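Local coordinates for beta-glucosidase (Chaetomella raphigera, PDB 6JXG), which probably hydrolyses terminal, non-reducing beta-D-glucosyl residues with release of beta-D-glucose, as a secreted glycoside hydrolase family 3 enzyme of cellulose degradation, at residues T376-M381 with L393-D398; Q357-N362 with I433-A438; T168-I173 with F204-A209; N160-N165 with A543-D548; K619-G624 with G661-V666. All coordinates share one frame; numbering follows the deposited sequence.

Interaction 1 (T376-M381 with L393-D398); sequences TGHLAM and LVAPLD
In the C-terminal domain of the family 3 fold, the long loop that follows strand 351-355 doubles back on the start of helix 396-406, whose N-cap is Ala395. The helix start is tied off locally: Asp398 turns its carboxylate back so that Ala395 N donates to Asp398 OD2 (3.0 Å, 159° at the hydrogen), the oxygen being met from above the carboxylate plane. The side chain of Asp398 thus accepts from the N-H of the N-cap residue.

His378 carries most of the contact. With CG anti to its backbone N (chi1 -167°), the imidazole reaches the first turn, and Pro396 CD sits over the centre of one ring face in a CH-pi contact, 3.4 Å from the centroid and 13° off the normal. The ring cannot easily swivel, since ND1 donates to the carbonyl of Asp358 while NE2 is bonded to the hydroxyl of Ser511, probably as acceptor. Replacing His378 by an alanine would take away both bonds and the face under Pro396, and would probably loosen this loop against the helix start. Leu393 closes the side of the imidazole: its CD2 lies at the ring edge, 4.1 Å from His378 CD2, and the other methyl, Leu393 CD1, packs on Ala380 CB at 3.7 Å.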
# COMPACT_ATOMS: atom_id res chain seq x y z
N THR A 376 -15.30 -9.75 -12.39
CA THR A 376 -16.61 -9.77 -13.04
C THR A 376 -17.33 -8.52 -12.59
O THR A 376 -17.36 -8.19 -11.40
CB THR A 376 -17.41 -11.01 -12.61
OG1 THR A 376 -16.68 -12.15 -13.03
CG2 THR A 376 -18.75 -11.05 -13.32
N GLY A 377 -17.94 -7.81 -13.52
CA GLY A 377 -18.40 -6.49 -13.23
C GLY A 377 -17.30 -5.50 -12.77
O GLY A 377 -16.11 -5.75 -12.93
N HIS A 378 -17.75 -4.36 -12.23
CA HIS A 378 -16.88 -3.30 -11.77
C HIS A 378 -15.85 -3.75 -10.78
O HIS A 378 -16.18 -4.40 -9.81
CB HIS A 378 -17.67 -2.17 -11.20
CG HIS A 378 -16.83 -0.96 -11.02
ND1 HIS A 378 -16.03 -0.47 -12.03
CD2 HIS A 378 -16.59 -0.19 -9.94
CE1 HIS A 378 -15.37 0.59 -11.58
NE2 HIS A 378 -15.68 0.77 -10.31
N LEU A 379 -14.59 -3.45 -11.07
CA LEU A 379 -13.50 -3.90 -10.28
C LEU A 379 -13.08 -2.79 -9.29
O LEU A 379 -12.64 -1.71 -9.76
CB LEU A 379 -12.29 -4.28 -11.15
CG LEU A 379 -11.04 -4.70 -10.39
CD1 LEU A 379 -11.27 -6.04 -9.70
CD2 LEU A 379 -9.86 -4.84 -11.29
N ALA A 380 -13.12 -3.08 -7.98
CA ALA A 380 -12.82 -2.05 -6.99
C ALA A 380 -11.92 -2.49 -5.87
O ALA A 380 -11.57 -1.70 -4.98
CB ALA A 380 -14.11 -1.46 -6.45
N MET A 381 -11.41 -3.70 -6.02
CA MET A 381 -10.59 -4.38 -5.01
C MET A 381 -9.97 -5.61 -5.76
O MET A 381 -10.70 -6.28 -6.53
CB MET A 381 -11.62 -4.88 -3.98
CG MET A 381 -11.03 -5.31 -2.76
SD MET A 381 -12.10 -5.62 -1.49
CE MET A 381 -13.00 -4.11 -1.26
N LEU A 393 -21.55 -0.70 -3.84
CA LEU A 393 -20.41 -0.33 -4.73
C LEU A 393 -21.01 0.57 -5.79
O LEU A 393 -21.87 0.11 -6.57
CB LEU A 393 -19.76 -1.58 -5.35
CG LEU A 393 -18.72 -1.29 -6.45
CD1 LEU A 393 -17.61 -0.42 -5.92
CD2 LEU A 393 -18.19 -2.60 -7.02
N VAL A 394 -20.62 1.84 -5.79
CA VAL A 394 -21.04 2.74 -6.87
C VAL A 394 -20.26 2.41 -8.18
O VAL A 394 -19.08 2.68 -8.29
CB VAL A 394 -20.84 4.22 -6.52
CG1 VAL A 394 -21.39 5.08 -7.66
CG2 VAL A 394 -21.50 4.58 -5.21
N ALA A 395 -20.93 1.75 -9.12
CA ALA A 395 -20.32 1.47 -10.40
C ALA A 395 -20.30 2.71 -11.29
O ALA A 395 -21.10 3.60 -11.10
CB ALA A 395 -21.04 0.35 -11.10
N PRO A 396 -19.42 2.74 -12.30
CA PRO A 396 -19.41 3.95 -13.16
C PRO A 396 -20.80 4.34 -13.70
O PRO A 396 -21.19 5.50 -13.67
CB PRO A 396 -18.50 3.52 -14.30
CG PRO A 396 -17.49 2.64 -13.64
CD PRO A 396 -18.34 1.82 -12.62
N LEU A 397 -21.54 3.36 -14.23
CA LEU A 397 -22.86 3.67 -14.80
C LEU A 397 -23.87 4.20 -13.75
O LEU A 397 -24.74 5.06 -14.07
CB LEU A 397 -23.40 2.45 -15.57
CG LEU A 397 -24.75 2.69 -16.25
CD1 LEU A 397 -24.54 3.77 -17.33
CD2 LEU A 397 -25.31 1.42 -16.82
N ASP A 398 -23.76 3.72 -12.50
CA ASP A 398 -24.58 4.23 -11.38
C ASP A 398 -24.41 5.71 -11.26
O ASP A 398 -25.35 6.46 -11.05
CB ASP A 398 -24.18 3.54 -10.03
CG ASP A 398 -24.44 2.04 -10.02
OD1 ASP A 398 -25.15 1.53 -10.95
OD2 ASP A 398 -23.94 1.36 -9.07

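Interaction 2 (Q357-N362 with I433-A438); sequences QDAIDN and IVFITA
One face of the Phe435 ring is met by the methyl of Ala359, whose CB lies 4.1 Å from the ring centroid, displaced toward the CD2 side of the rim in a CH-pi contact. At the edge, in the ring plane, is Asp358 OD2; its carboxylate is turned 56° against the ring, and OD2 also comes within 3.5 Å of Phe435 CB. Pro396 and Ile400 of helix 396-406 are further neighbours of the aromatic side chain.

The carboxylate is placed there by an extended first torsion, Asp358 CG being anti to the backbone N (chi1 179°), so that it lies across strand 431-438. Its second oxygen packs closely on a methyl, Asp358 OD1 to Thr437 CG2 at 3.2 Å, while Thr437 OG1 bonds to Asp375. Between the two backbones a water bridges, accepting from Asp358 N at 3.1 Å and donating to Phe435 O at 2.7 Å. This joins the short 3-10 turn after strand 351-355 to the adjacent parallel strand of the C-terminal domain's sheet.

Across the segments the buried carboxylate finds no hydrogen-bond donor: its closest neighbours are carbons, with the carbonyl oxygen of Ile436 a little farther from OD2. Its polar needs are met by Asn482 ND2 at OD2 and Leu379 N at OD1, two neutral donors that are likely to stabilise the negative charge.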
# COMPACT_ATOMS: atom_id res chain seq x y z
N GLN A 357 -18.21 -4.62 -19.12
CA GLN A 357 -18.85 -5.09 -17.90
C GLN A 357 -18.31 -4.35 -16.70
O GLN A 357 -18.97 -4.33 -15.70
CB GLN A 357 -18.66 -6.60 -17.69
CG GLN A 357 -17.27 -7.10 -17.51
CD GLN A 357 -17.24 -8.49 -16.97
OE1 GLN A 357 -18.04 -8.84 -16.05
NE2 GLN A 357 -16.41 -9.31 -17.54
N ASP A 358 -17.11 -3.78 -16.81
CA ASP A 358 -16.54 -2.93 -15.74
C ASP A 358 -17.39 -1.68 -15.45
O ASP A 358 -17.16 -1.01 -14.45
CB ASP A 358 -15.03 -2.62 -16.07
CG ASP A 358 -14.35 -1.70 -15.03
OD1 ASP A 358 -14.27 -2.14 -13.87
OD2 ASP A 358 -13.80 -0.62 -15.39
N ALA A 359 -18.39 -1.34 -16.26
CA ALA A 359 -19.19 -0.17 -16.05
C ALA A 359 -20.28 -0.35 -15.00
O ALA A 359 -20.82 0.67 -14.53
CB ALA A 359 -19.87 0.27 -17.34
N ILE A 360 -20.62 -1.61 -14.72
CA ILE A 360 -21.75 -1.98 -13.86
C ILE A 360 -21.35 -2.92 -12.75
O ILE A 360 -20.35 -3.61 -12.86
CB ILE A 360 -22.89 -2.66 -14.67
CG1 ILE A 360 -22.35 -3.93 -15.35
CG2 ILE A 360 -23.50 -1.61 -15.59
CD1 ILE A 360 -23.41 -4.77 -16.00
N ASP A 361 -22.11 -2.90 -11.67
CA ASP A 361 -21.86 -3.84 -10.59
C ASP A 361 -22.06 -5.29 -11.10
O ASP A 361 -22.92 -5.55 -11.97
CB ASP A 361 -22.80 -3.59 -9.44
CG ASP A 361 -22.35 -2.43 -8.53
OD1 ASP A 361 -21.22 -1.96 -8.67
OD2 ASP A 361 -23.13 -2.03 -7.69
N ASN A 362 -21.30 -6.20 -10.53
CA ASN A 362 -21.37 -7.62 -10.83
C ASN A 362 -22.82 -8.03 -10.72
O ASN A 362 -23.41 -7.83 -9.67
CB ASN A 362 -20.52 -8.41 -9.86
CG ASN A 362 -20.55 -9.91 -10.15
OD1 ASN A 362 -21.45 -10.43 -10.88
ND2 ASN A 362 -19.56 -10.62 -9.66
N ILE A 433 -17.42 5.65 -24.06
CA ILE A 433 -16.53 5.40 -22.91
C ILE A 433 -16.52 3.89 -22.68
O ILE A 433 -17.61 3.27 -22.50
CB ILE A 433 -17.02 6.07 -21.61
CG1 ILE A 433 -17.48 7.53 -21.85
CG2 ILE A 433 -15.96 5.91 -20.55
CD1 ILE A 433 -18.06 8.28 -20.66
N VAL A 434 -15.32 3.32 -22.75
CA VAL A 434 -15.11 1.92 -22.68
C VAL A 434 -14.28 1.61 -21.40
O VAL A 434 -13.28 2.26 -21.13
CB VAL A 434 -14.46 1.36 -23.98
CG1 VAL A 434 -13.18 2.07 -24.35
CG2 VAL A 434 -14.21 -0.13 -23.89
N PHE A 435 -14.70 0.57 -20.68
CA PHE A 435 -14.26 0.26 -19.33
C PHE A 435 -13.57 -1.09 -19.36
O PHE A 435 -14.17 -2.12 -19.71
CB PHE A 435 -15.49 0.22 -18.39
CG PHE A 435 -16.15 1.55 -18.17
CD1 PHE A 435 -15.84 2.32 -17.05
CD2 PHE A 435 -17.00 2.07 -19.10
CE1 PHE A 435 -16.42 3.57 -16.87
CE2 PHE A 435 -17.59 3.33 -18.90
CZ PHE A 435 -17.28 4.08 -17.80
N ILE A 436 -12.31 -1.11 -18.97
CA ILE A 436 -11.49 -2.29 -18.98
C ILE A 436 -10.77 -2.41 -17.65
O ILE A 436 -10.57 -1.41 -16.93
CB ILE A 436 -10.50 -2.34 -20.17
CG1 ILE A 436 -9.55 -1.14 -20.19
CG2 ILE A 436 -11.29 -2.42 -21.45
CD1 ILE A 436 -8.33 -1.27 -21.08
N THR A 437 -10.27 -3.61 -17.40
CA THR A 437 -9.64 -3.96 -16.09
C THR A 437 -8.38 -4.80 -16.17
O THR A 437 -8.03 -5.39 -17.20
CB THR A 437 -10.63 -4.78 -15.23
OG1 THR A 437 -11.01 -5.96 -15.96
CG2 THR A 437 -11.86 -3.98 -14.93
N ALA A 438 -7.69 -4.88 -15.04
CA ALA A 438 -6.75 -5.94 -14.81
C ALA A 438 -6.73 -6.25 -13.30
O ALA A 438 -6.73 -5.33 -12.51
CB ALA A 438 -5.36 -5.61 -15.32
O HOH W 1 -14.98 -4.52 -18.90

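Interaction 3 (T168-I173 with F204-A209); sequences TMSSNI and FNETYA. With NAG (2-acetamido-2-deoxy-beta-D-glucopyranose), chain D.
Strand 170-171 runs parallel to the start of segment 204-209, Ser171 bridging Phe204 at a CA-CA distance of 5.0 Å, before a type I' turn from Phe204 to Thr207 reverses the chain. Asn205 N enters the turn bonded to Ser171 O at 3.0 Å, the N-H lying above the carbonyl plane. One residue on, Glu206 N donates to Ser170 OG (3.0 Å). That hydroxyl, anti to its own backbone N, donates to a lone pair of Asn172 OD1 over a very short 2.5 Å, so it serves both as acceptor and as donor.

Glu206 bends at chi2 (-66°) and brings its carboxylate alongside Ser170 CB; Asn172 ND2 adds a weak bond to Glu206 OE1 at 3.3 Å. Asp548 presses a second carboxylate on Glu206, and a shared proton would probably ease the pair. At the turn, Asn205 ND2 is joined covalently to C1 of an N-acetylglucosamine, whose acetamide carbon C7 reaches the edge of the Phe204 ring.

Ile173 CG1 meets Phe204 CE2 at 3.7 Å, and both side chains also touch Phe178, which anchors this small three-stranded sheet to helix 175-182 of the N-terminal domain.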
# COMPACT_ATOMS: atom_id res chain seq x y z
N THR A 168 7.63 -21.39 -0.29
CA THR A 168 8.83 -22.22 -0.34
C THR A 168 10.07 -21.50 -0.89
O THR A 168 11.19 -21.86 -0.57
CB THR A 168 8.61 -23.46 -1.24
OG1 THR A 168 8.20 -23.05 -2.54
CG2 THR A 168 7.49 -24.38 -0.74
N MET A 169 9.87 -20.55 -1.77
CA MET A 169 11.00 -19.90 -2.39
C MET A 169 11.79 -19.04 -1.40
O MET A 169 11.28 -18.58 -0.36
CB MET A 169 10.47 -18.95 -3.44
CG MET A 169 9.65 -17.87 -2.73
SD MET A 169 10.46 -16.31 -2.72
CE MET A 169 9.56 -16.42 -4.36
N SER A 170 13.04 -18.76 -1.74
CA SER A 170 13.86 -17.82 -0.97
C SER A 170 14.12 -16.51 -1.79
O SER A 170 14.38 -16.52 -3.02
CB SER A 170 15.16 -18.49 -0.57
OG SER A 170 15.96 -17.59 0.18
N SER A 171 14.02 -15.39 -1.09
CA SER A 171 14.48 -14.11 -1.51
C SER A 171 15.81 -13.88 -0.80
O SER A 171 15.87 -13.87 0.44
CB SER A 171 13.48 -13.04 -1.08
OG SER A 171 12.26 -13.21 -1.81
N ASN A 172 16.84 -13.62 -1.61
CA ASN A 172 18.18 -13.43 -1.14
C ASN A 172 18.60 -12.04 -1.62
O ASN A 172 18.85 -11.79 -2.81
CB ASN A 172 19.10 -14.51 -1.67
CG ASN A 172 18.57 -15.89 -1.50
OD1 ASN A 172 17.90 -16.19 -0.50
ND2 ASN A 172 18.84 -16.76 -2.50
N ILE A 173 18.66 -11.11 -0.68
CA ILE A 173 18.78 -9.70 -0.99
C ILE A 173 20.07 -9.18 -0.40
O ILE A 173 20.38 -9.40 0.78
CB ILE A 173 17.61 -8.90 -0.48
CG1 ILE A 173 16.26 -9.61 -0.77
CG2 ILE A 173 17.68 -7.49 -1.03
CD1 ILE A 173 15.05 -8.83 -0.29
N PHE A 204 13.96 -16.06 3.60
CA PHE A 204 14.93 -14.99 3.35
C PHE A 204 16.36 -15.55 3.57
O PHE A 204 16.67 -16.03 4.64
CB PHE A 204 14.70 -13.79 4.30
CG PHE A 204 15.59 -12.64 4.00
CD1 PHE A 204 16.85 -12.57 4.56
CD2 PHE A 204 15.20 -11.68 3.11
CE1 PHE A 204 17.70 -11.54 4.25
CE2 PHE A 204 16.07 -10.66 2.76
CZ PHE A 204 17.30 -10.60 3.32
N ASN A 205 17.23 -15.42 2.59
CA ASN A 205 18.60 -15.96 2.70
C ASN A 205 18.54 -17.40 3.16
O ASN A 205 19.39 -17.84 3.95
CB ASN A 205 19.49 -15.11 3.60
CG ASN A 205 20.10 -13.91 2.85
OD1 ASN A 205 19.70 -13.57 1.74
ND2 ASN A 205 20.99 -13.25 3.50
N GLU A 206 17.59 -18.09 2.59
CA GLU A 206 17.36 -19.54 2.75
C GLU A 206 16.76 -20.04 4.04
O GLU A 206 16.61 -21.26 4.23
CB GLU A 206 18.60 -20.37 2.32
CG GLU A 206 19.09 -20.04 0.90
CD GLU A 206 18.15 -20.44 -0.22
OE1 GLU A 206 18.29 -19.80 -1.30
OE2 GLU A 206 17.30 -21.37 -0.07
N THR A 207 16.34 -19.13 4.91
CA THR A 207 15.63 -19.50 6.14
C THR A 207 14.27 -18.77 6.20
O THR A 207 14.19 -17.51 6.04
CB THR A 207 16.47 -19.13 7.38
OG1 THR A 207 17.68 -19.89 7.37
CG2 THR A 207 15.71 -19.38 8.67
N TYR A 208 13.20 -19.52 6.45
CA TYR A 208 11.83 -18.93 6.58
C TYR A 208 11.88 -17.69 7.45
O TYR A 208 12.50 -17.69 8.55
CB TYR A 208 10.88 -19.97 7.19
CG TYR A 208 10.39 -20.97 6.19
CD1 TYR A 208 10.73 -22.32 6.27
CD2 TYR A 208 9.67 -20.52 5.08
CE1 TYR A 208 10.27 -23.21 5.28
CE2 TYR A 208 9.23 -21.38 4.10
CZ TYR A 208 9.55 -22.72 4.19
OH TYR A 208 9.04 -23.55 3.20
N ALA A 209 11.21 -16.63 7.00
CA ALA A 209 11.21 -15.35 7.69
C ALA A 209 10.82 -15.45 9.17
O ALA A 209 11.47 -14.85 10.03
CB ALA A 209 10.32 -14.37 6.94
C1 NAG D . 21.69 -12.13 2.97
C2 NAG D . 22.22 -11.32 4.16
C3 NAG D . 23.21 -10.33 3.57
C4 NAG D . 24.28 -11.14 2.89
C5 NAG D . 23.54 -11.59 1.64
C6 NAG D . 24.53 -12.06 0.60
C7 NAG D . 20.85 -10.96 6.24
C8 NAG D . 21.12 -12.28 6.84
N2 NAG D . 21.31 -10.57 5.02
O3 NAG D . 23.77 -9.60 4.61
O4 NAG D . 25.41 -10.37 2.73
O5 NAG D . 22.76 -12.66 2.21
O6 NAG D . 25.07 -13.20 1.23
O7 NAG D . 20.07 -10.25 6.90

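Interaction 4 (N160-N165 with A543-D548); sequences NEQETN and AIVPGD
The direct hydrogen bonds come from a single side-chain amide. Gln162 presents both ends of its carboxamide to the backbone of Val545: Val545 N donates to a lone pair of Gln162 OE1 (3.0 Å, 174° at the hydrogen), and Gln162 NE2 donates in the amide plane to Val545 O (2.9 Å, 172°). The second N-H of NE2 runs almost straight to Thr164 O at 3.0 Å, which folds the loop round its own glutamine and fixes which way the amide faces. CG occupies the crowded position between the backbone N and carbonyl carbon (chi1 63°), with the chain extended beyond it.

These bonds span two domains: segment 160-165 follows strand 151-157 of the barrel-type N-terminal domain, and segment 543-548 belongs to a loop of the C-terminal domain. An alanine in place of Gln162 would remove the whole two-way clamp on Val545 and would probably leave the loops less firmly joined.

Water adds a second link, accepting from Asn165 ND2 and donating to Val545 O and, at 2.6 Å, to Gly547 O.

Van der Waals contacts flank the amide. Ile544 CD1 packs on Gln162 CB at 3.7 Å, while its branch methyl, Ile544 CG2, lies 3.7 Å from Thr164 OG1, a hydroxyl held by Asp453.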
# COMPACT_ATOMS: atom_id res chain seq x y z
N ASN A 160 8.64 -10.81 0.31
CA ASN A 160 7.52 -11.57 -0.31
C ASN A 160 7.00 -10.77 -1.49
O ASN A 160 5.94 -10.17 -1.47
CB ASN A 160 6.48 -11.82 0.75
CG ASN A 160 5.24 -12.52 0.27
OD1 ASN A 160 5.27 -13.28 -0.74
ND2 ASN A 160 4.17 -12.32 0.99
N GLU A 161 7.83 -10.72 -2.53
CA GLU A 161 7.59 -9.86 -3.70
C GLU A 161 6.82 -10.60 -4.80
O GLU A 161 6.63 -10.03 -5.86
CB GLU A 161 8.91 -9.24 -4.16
CG GLU A 161 9.51 -8.28 -3.12
CD GLU A 161 8.72 -6.96 -3.02
OE1 GLU A 161 8.09 -6.60 -4.08
OE2 GLU A 161 8.75 -6.30 -1.90
N GLN A 162 6.51 -11.88 -4.60
CA GLN A 162 5.61 -12.62 -5.52
C GLN A 162 4.81 -13.66 -4.77
O GLN A 162 5.25 -14.20 -3.76
CB GLN A 162 6.37 -13.27 -6.68
CG GLN A 162 7.38 -14.34 -6.20
CD GLN A 162 8.13 -14.95 -7.39
OE1 GLN A 162 8.77 -14.22 -8.17
NE2 GLN A 162 7.96 -16.25 -7.58
N GLU A 163 3.63 -13.99 -5.32
CA GLU A 163 2.75 -14.99 -4.73
C GLU A 163 3.13 -16.43 -5.15
O GLU A 163 2.97 -17.39 -4.39
CB GLU A 163 1.30 -14.73 -5.13
CG GLU A 163 0.80 -13.45 -4.48
CD GLU A 163 0.94 -13.55 -2.99
OE1 GLU A 163 0.11 -14.25 -2.33
OE2 GLU A 163 1.92 -12.96 -2.45
N THR A 164 3.65 -16.54 -6.36
CA THR A 164 4.14 -17.81 -6.88
C THR A 164 5.22 -18.42 -5.96
O THR A 164 6.31 -17.83 -5.68
CB THR A 164 4.65 -17.65 -8.32
OG1 THR A 164 3.59 -17.17 -9.17
CG2 THR A 164 5.13 -19.05 -8.88
N ASN A 165 4.91 -19.60 -5.44
CA ASN A 165 5.77 -20.35 -4.51
C ASN A 165 6.15 -19.55 -3.28
O ASN A 165 7.20 -19.73 -2.75
CB ASN A 165 7.11 -20.80 -5.19
CG ASN A 165 6.88 -21.64 -6.44
OD1 ASN A 165 5.97 -22.40 -6.51
ND2 ASN A 165 7.70 -21.45 -7.44
N ALA A 543 10.66 -9.84 -13.18
CA ALA A 543 9.59 -10.76 -13.55
C ALA A 543 9.39 -11.80 -12.42
O ALA A 543 10.25 -11.98 -11.53
CB ALA A 543 9.99 -11.43 -14.86
N ILE A 544 8.26 -12.48 -12.48
CA ILE A 544 7.97 -13.62 -11.60
C ILE A 544 8.98 -14.72 -11.86
O ILE A 544 9.15 -15.16 -13.00
CB ILE A 544 6.56 -14.15 -11.83
CG1 ILE A 544 5.50 -13.02 -11.60
CG2 ILE A 544 6.29 -15.37 -10.95
CD1 ILE A 544 5.41 -12.49 -10.17
N VAL A 545 9.63 -15.17 -10.83
CA VAL A 545 10.70 -16.18 -10.94
C VAL A 545 10.15 -17.59 -10.60
O VAL A 545 9.23 -17.72 -9.77
CB VAL A 545 11.71 -15.64 -9.94
CG1 VAL A 545 11.84 -16.30 -8.61
CG2 VAL A 545 12.72 -14.69 -10.45
N PRO A 546 10.74 -18.65 -11.18
CA PRO A 546 10.23 -20.01 -10.87
C PRO A 546 10.90 -20.68 -9.71
O PRO A 546 10.56 -21.83 -9.41
CB PRO A 546 10.58 -20.83 -12.16
CG PRO A 546 11.76 -20.10 -12.73
CD PRO A 546 11.69 -18.64 -12.29
N GLY A 547 11.87 -20.05 -9.06
CA GLY A 547 12.65 -20.70 -7.99
C GLY A 547 13.02 -19.63 -6.95
O GLY A 547 12.13 -18.86 -6.50
N ASP A 548 14.27 -19.51 -6.61
CA ASP A 548 14.70 -18.43 -5.71
C ASP A 548 14.89 -17.14 -6.49
O ASP A 548 15.14 -17.16 -7.70
CB ASP A 548 16.06 -18.77 -5.05
CG ASP A 548 15.94 -19.84 -3.98
OD1 ASP A 548 14.82 -20.31 -3.60
OD2 ASP A 548 17.00 -20.19 -3.49
O HOH W 2 9.59 -19.18 -7.14

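Interaction 5 (K619-G624 with G661-V666); sequences KVTNSG and GKSGTV
Val620, Ser663 and Gly661 bury the most surface where strands 612-622 and 663-671 pair antiparallel in the three-stranded sheet of the fibronectin type III-like domain. Val620 lies at the centre of the ladder, in a hydrogen-bonded pair with Gly664: Val620 N donates to Gly664 O at 2.9 Å and Gly664 N to Val620 O at 2.8 Å, both nearly along the C=O axis. Its side chain has CG1 anti to the backbone N, which leaves Val620 CG2 to meet Val666 CG1 at 3.9 Å, the two valines crossing at about a right angle. Leu658 of strand 649-658, in the domain's four-stranded sheet, also touches Val620.

Gly661, with positive phi (76°), stands at the end of the pairing and gives a weak, bent bond from its N to Asn622 O. Next to it, Asn622 N donates to Lys662 O at 2.8 Å. Asn622 OD1 accepts from Gly624 N in an Asx turn, though its position is less sure, and ND2 is bonded to the carbonyls of Val626 and Leu658.

On the face that carries Lys619 and Thr621, Ser663 faces Thr621 in a non-hydrogen-bonded pair; both hydroxyls lie anti to their carbonyl carbons, and Thr621 OG1 and Ser663 OG share a hydrogen bond of 2.7 Å.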
# COMPACT_ATOMS: atom_id res chain seq x y z
N LYS A 619 8.11 27.64 -6.13
CA LYS A 619 6.84 28.27 -6.39
C LYS A 619 6.14 27.57 -7.55
O LYS A 619 6.77 27.34 -8.60
CB LYS A 619 7.00 29.76 -6.77
CG LYS A 619 5.69 30.40 -7.19
CD LYS A 619 5.80 31.90 -7.02
CE LYS A 619 6.46 32.62 -8.15
NZ LYS A 619 5.60 32.37 -9.31
N VAL A 620 4.84 27.27 -7.36
CA VAL A 620 4.08 26.59 -8.40
C VAL A 620 2.90 27.50 -8.71
O VAL A 620 2.29 28.13 -7.79
CB VAL A 620 3.50 25.27 -7.89
CG1 VAL A 620 2.64 24.62 -8.94
CG2 VAL A 620 4.63 24.33 -7.48
N THR A 621 2.62 27.62 -10.02
CA THR A 621 1.62 28.54 -10.54
C THR A 621 0.73 27.77 -11.43
O THR A 621 1.22 27.04 -12.29
CB THR A 621 2.30 29.62 -11.40
OG1 THR A 621 3.14 30.44 -10.53
CG2 THR A 621 1.28 30.51 -12.02
N ASN A 622 -0.57 27.94 -11.25
CA ASN A 622 -1.57 27.41 -12.17
C ASN A 622 -1.63 28.36 -13.35
O ASN A 622 -2.12 29.48 -13.21
CB ASN A 622 -2.94 27.32 -11.49
CG ASN A 622 -4.03 26.76 -12.39
OD1 ASN A 622 -3.91 26.76 -13.61
ND2 ASN A 622 -5.11 26.25 -11.76
N SER A 623 -1.16 27.87 -14.50
CA SER A 623 -0.99 28.67 -15.71
C SER A 623 -2.18 28.45 -16.64
O SER A 623 -2.21 28.99 -17.74
CB SER A 623 0.35 28.32 -16.37
OG SER A 623 0.44 26.93 -16.59
N GLY A 624 -3.19 27.68 -16.22
CA GLY A 624 -4.31 27.38 -17.09
C GLY A 624 -5.55 28.07 -16.63
O GLY A 624 -5.50 29.04 -15.91
N GLY A 661 -4.49 30.89 -12.55
CA GLY A 661 -3.61 32.03 -12.42
C GLY A 661 -2.98 32.23 -11.02
O GLY A 661 -2.13 33.10 -10.85
N LYS A 662 -3.31 31.38 -10.05
CA LYS A 662 -2.74 31.56 -8.70
C LYS A 662 -1.46 30.73 -8.45
O LYS A 662 -1.16 29.73 -9.12
CB LYS A 662 -3.74 31.25 -7.60
CG LYS A 662 -5.14 31.75 -7.84
CD LYS A 662 -5.24 33.23 -7.64
CE LYS A 662 -6.69 33.70 -7.75
NZ LYS A 662 -6.66 35.09 -8.22
N SER A 663 -0.71 31.17 -7.44
CA SER A 663 0.61 30.64 -7.17
C SER A 663 0.68 30.32 -5.70
O SER A 663 -0.05 30.91 -4.89
CB SER A 663 1.73 31.64 -7.50
OG SER A 663 1.77 32.02 -8.87
N GLY A 664 1.53 29.37 -5.39
CA GLY A 664 1.79 28.96 -3.98
C GLY A 664 3.16 28.38 -3.83
O GLY A 664 3.85 28.14 -4.80
N THR A 665 3.56 28.16 -2.59
CA THR A 665 4.84 27.53 -2.31
C THR A 665 4.72 26.05 -1.93
O THR A 665 3.85 25.68 -1.15
CB THR A 665 5.52 28.27 -1.22
OG1 THR A 665 5.81 29.62 -1.69
CG2 THR A 665 6.81 27.60 -0.84
N VAL A 666 5.55 25.22 -2.52
CA VAL A 666 5.73 23.81 -2.11
C VAL A 666 6.99 23.68 -1.32
O VAL A 666 7.93 24.36 -1.56
CB VAL A 666 5.65 22.81 -3.30
CG1 VAL A 666 4.27 22.90 -3.86
CG2 VAL A 666 6.68 23.09 -4.35

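In the fold
Interactions 1 and 2 are one region of the C-terminal domain, their centres 7 Å apart; Gln357, Asp358 and Asp361 contact segments 376-381 and 393-398, and Pro396 packs on Phe435, so helix 396-406 and strand 431-438 share a core. Interactions 3 and 4, centres 11 Å apart, form a second cluster, joined by the bond from Ser170 N to Asp548 OD1. Along the chain, interaction 4 joins segments 378 residues apart at their closest ends, and interactions 1, 2 and 3 all fall between its segments; with one segment in each domain, it ties the N-terminal to the C-terminal domain. Interaction 5 comes last, in the fibronectin type III-like domain, its centre about 45 Å from that of interaction 4.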